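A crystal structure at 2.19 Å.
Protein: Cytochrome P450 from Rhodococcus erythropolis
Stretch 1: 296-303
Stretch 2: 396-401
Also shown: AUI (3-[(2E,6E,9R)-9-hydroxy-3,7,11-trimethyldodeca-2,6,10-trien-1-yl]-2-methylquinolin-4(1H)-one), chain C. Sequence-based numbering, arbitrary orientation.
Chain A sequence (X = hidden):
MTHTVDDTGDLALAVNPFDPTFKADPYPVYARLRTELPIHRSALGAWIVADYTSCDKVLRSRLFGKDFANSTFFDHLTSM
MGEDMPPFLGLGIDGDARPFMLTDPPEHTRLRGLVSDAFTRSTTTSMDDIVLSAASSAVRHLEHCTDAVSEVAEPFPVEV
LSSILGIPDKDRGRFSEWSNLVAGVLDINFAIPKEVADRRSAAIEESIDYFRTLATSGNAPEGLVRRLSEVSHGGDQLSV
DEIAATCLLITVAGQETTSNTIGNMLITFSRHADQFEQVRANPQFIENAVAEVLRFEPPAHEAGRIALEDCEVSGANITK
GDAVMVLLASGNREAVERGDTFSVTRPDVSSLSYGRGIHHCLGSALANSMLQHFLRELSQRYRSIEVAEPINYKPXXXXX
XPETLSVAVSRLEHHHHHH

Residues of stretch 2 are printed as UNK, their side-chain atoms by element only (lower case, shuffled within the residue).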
# COMPACT_ATOMS: atom_id res chain seq x y z
N PHE A 296 9.67 4.21 9.34
CA PHE A 296 10.15 3.14 10.25
C PHE A 296 9.46 1.81 9.98
O PHE A 296 10.08 0.77 10.09
CB PHE A 296 9.91 3.56 11.72
CG PHE A 296 10.65 2.74 12.72
CD1 PHE A 296 12.02 2.89 12.92
CD2 PHE A 296 9.97 1.82 13.53
CE1 PHE A 296 12.70 2.12 13.88
CE2 PHE A 296 10.65 1.05 14.48
CZ PHE A 296 12.02 1.21 14.67
N GLU A 297 8.16 1.83 9.70
CA GLU A 297 7.45 0.59 9.48
C GLU A 297 6.50 0.73 8.28
O GLU A 297 5.30 0.83 8.47
CB GLU A 297 6.68 0.14 10.73
CG GLU A 297 7.52 -0.39 11.89
CD GLU A 297 7.94 -1.84 11.73
OE1 GLU A 297 7.76 -2.42 10.63
OE2 GLU A 297 8.50 -2.42 12.70
N PRO A 298 7.05 0.71 7.06
CA PRO A 298 6.21 0.97 5.87
C PRO A 298 5.31 -0.22 5.62
O PRO A 298 5.65 -1.33 6.00
CB PRO A 298 7.23 1.16 4.74
CG PRO A 298 8.60 0.99 5.36
CD PRO A 298 8.42 0.32 6.69
N PRO A 299 4.11 0.01 5.03
CA PRO A 299 3.25 -1.17 4.86
C PRO A 299 3.70 -2.02 3.66
O PRO A 299 3.48 -3.25 3.64
CB PRO A 299 1.86 -0.55 4.65
CG PRO A 299 2.15 0.79 4.03
CD PRO A 299 3.45 1.26 4.62
N ALA A 300 4.32 -1.36 2.67
CA ALA A 300 4.92 -2.05 1.55
C ALA A 300 6.45 -1.99 1.66
O ALA A 300 7.01 -0.91 1.58
CB ALA A 300 4.46 -1.46 0.23
N HIS A 301 7.09 -3.14 1.82
CA HIS A 301 8.57 -3.22 1.86
C HIS A 301 9.22 -3.18 0.50
O HIS A 301 10.41 -2.87 0.39
CB HIS A 301 9.05 -4.44 2.69
CG HIS A 301 9.05 -4.19 4.18
ND1 HIS A 301 10.01 -4.67 5.01
CD2 HIS A 301 8.17 -3.45 4.99
CE1 HIS A 301 9.75 -4.28 6.28
NE2 HIS A 301 8.62 -3.54 6.27
N GLU A 302 8.44 -3.52 -0.53
CA GLU A 302 8.89 -3.36 -1.93
C GLU A 302 7.95 -2.70 -2.95
O GLU A 302 6.72 -2.81 -2.87
CB GLU A 302 9.40 -4.66 -2.49
CG GLU A 302 8.56 -5.88 -2.23
CD GLU A 302 9.37 -7.14 -2.47
OE1 GLU A 302 10.58 -7.12 -2.14
OE2 GLU A 302 8.84 -8.13 -3.01
N ALA A 303 8.59 -1.99 -3.89
CA ALA A 303 7.98 -1.51 -5.12
C ALA A 303 8.66 -2.30 -6.27
O ALA A 303 9.80 -2.73 -6.12
CB ALA A 303 8.24 -0.03 -5.28
N UNK A 396 2.81 -13.02 2.59
CA UNK A 396 2.86 -12.33 1.32
C UNK A 396 4.25 -11.87 0.97
O UNK A 396 5.12 -11.84 1.82
N UNK A 397 4.45 -11.48 -0.28
CA UNK A 397 5.80 -11.20 -0.78
C UNK A 397 6.30 -9.78 -0.51
O UNK A 397 7.45 -9.61 -0.14
c UNK A 397 6.16 -13.01 -2.53
c UNK A 397 7.31 -11.73 -4.74
s UNK A 397 6.71 -13.37 -4.22
c UNK A 397 5.92 -11.53 -2.27
N UNK A 398 5.46 -8.78 -0.74
CA UNK A 398 5.90 -7.38 -0.62
C UNK A 398 5.30 -6.54 0.51
O UNK A 398 5.77 -5.44 0.81
N UNK A 399 4.23 -7.02 1.13
CA UNK A 399 3.52 -6.20 2.16
C UNK A 399 3.84 -6.70 3.55
O UNK A 399 4.17 -7.87 3.73
c UNK A 399 1.26 -5.20 1.06
c UNK A 399 2.11 -4.38 0.12
c UNK A 399 0.07 -5.87 0.36
c UNK A 399 2.01 -6.24 1.93
N UNK A 400 3.81 -5.81 4.53
CA UNK A 400 4.08 -6.20 5.90
C UNK A 400 3.17 -5.50 6.89
O UNK A 400 3.02 -4.26 6.90
n UNK A 400 7.79 -5.01 10.16
n UNK A 400 7.83 -7.03 9.10
c UNK A 400 7.99 -6.31 10.20
n UNK A 400 8.36 -6.89 11.34
c UNK A 400 5.94 -6.56 7.60
c UNK A 400 7.44 -6.48 7.82
c UNK A 400 5.54 -5.96 6.26
N UNK A 401 2.52 -6.34 7.70
CA UNK A 401 1.65 -5.85 8.75
C UNK A 401 1.12 -7.06 9.50
O UNK A 401 1.18 -8.17 8.98
O13 AUI C . 2.93 -1.22 -7.33
C1 AUI C . 2.19 -0.85 -6.39
C4 AUI C . 0.83 -0.37 -6.72
C5 AUI C . 0.37 -0.37 -8.03
C6 AUI C . -0.92 0.07 -8.32
C7 AUI C . -1.73 0.46 -7.24
C8 AUI C . -1.32 0.46 -5.91
C9 AUI C . -0.04 0.04 -5.58
N10 AUI C . 0.39 -0.01 -4.28
C3 AUI C . 1.62 -0.42 -3.91
C11 AUI C . 2.03 -0.44 -2.44
C2 AUI C . 2.60 -0.86 -4.95
C12 AUI C . 3.97 -1.34 -4.55
C14 AUI C . 3.82 -2.66 -3.78
C15 AUI C . 3.21 -3.85 -4.02
C26 AUI C . 2.40 -4.22 -5.25
C16 AUI C . 3.36 -4.85 -2.90
C17 AUI C . 4.10 -6.15 -3.21
C18 AUI C . 4.23 -6.43 -4.68
C19 AUI C . 5.05 -7.35 -5.24
C27 AUI C . 5.95 -8.28 -4.48
C20 AUI C . 5.01 -7.47 -6.74
C21 AUI C . 5.90 -6.49 -7.52
O28 AUI C . 5.52 -6.62 -8.88
C22 AUI C . 5.75 -5.02 -7.19
C23 AUI C . 5.07 -4.08 -7.90
C24 AUI C . 5.11 -2.69 -7.37
C25 AUI C . 4.26 -4.26 -9.18
O HOH W 1 6.80 -3.03 8.09

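Position 396 has backbone atoms alone and no side-chain atom, and it makes no contact with stretch 1. Its phi/psi of 137/166 would jam a CB against the carbonyl O of the preceding residue, which by itself calls for glycine: Gly-396.

Position 397 carries four side-chain atoms, three carbons and one sulfur, in an unbranched chain with the sulfur third and a terminal carbon beyond it. That terminal carbon lies 4.3 Å from Glu-302 OE2. A thioether of this length is methionine, so this is Met-397. Its CE, the carbon near the acid, is also 3.7 Å from AUI C27, so the methyl end lies near both the acid and the ligand's C27.

Position 398 again lacks side-chain atoms, and here the surroundings supply the evidence. An ideal CB would fall 3.1 Å from Glu-302 CG and 2.0 Å from AUI C17, the latter a plain clash. The residue is Gly-398. Its bare CA approaches Glu-302 CG to 3.5 Å and AUI C17 to 3.4 Å.

Position 399 has four carbons, forked at the second, and one of the two terminal carbons lies 3.7 Å from Ala-300 CB. The fork is the pattern of leucine: Leu-399. Its CB points away from stretch 1 overall, yet the end of the chain returns, placing CD1 against Ala-300 and 3.3 Å from AUI C16. Both chi angles lie between the usual wells.

Position 400 shows three carbons, a nitrogen, then a carbon bearing two more nitrogens, one of which lies 2.6 Å from Glu-297 OE1. That terminal group is a guanidinium, so the residue is Arg-400. Chi1 to chi3 are all t, and the extended chain carries NH2 to Glu-297 OE1, a salt bridge made at the edge of the guanidinium. On the way, Arg-400 CB lies over one face of the His-301 ring, 4.2 Å from its centroid and 28° off the normal, a CH-pi contact.

Position 401 has no side-chain atoms and no contact with stretch 1; the empty CA identifies Gly-401.

The contact is anchored by backbone. Arg-400 N donates to Pro-299 O (2.7 Å, 166°), and His-301 N donates to Gly-398 O (2.8 Å, 140°), forming a single bridge that brings Ala-300 CA within 4.4 Å of Leu-399 CA. The same two carbonyls receive CA-H...O contacts, Leu-399 CA to Pro-299 O at 3.3 Å and Ala-300 CA to Gly-398 O at 3.6 Å. Beside this bridge, one water donates to Pro-298 O (2.9 Å), accepts from Arg-400 NH2 (3.0 Å) and hydrogen-bonds His-301 NE2 (2.6 Å), tying the charged end of the arginine back to stretch 1.

Stretch 2 396-401: GMGLRG
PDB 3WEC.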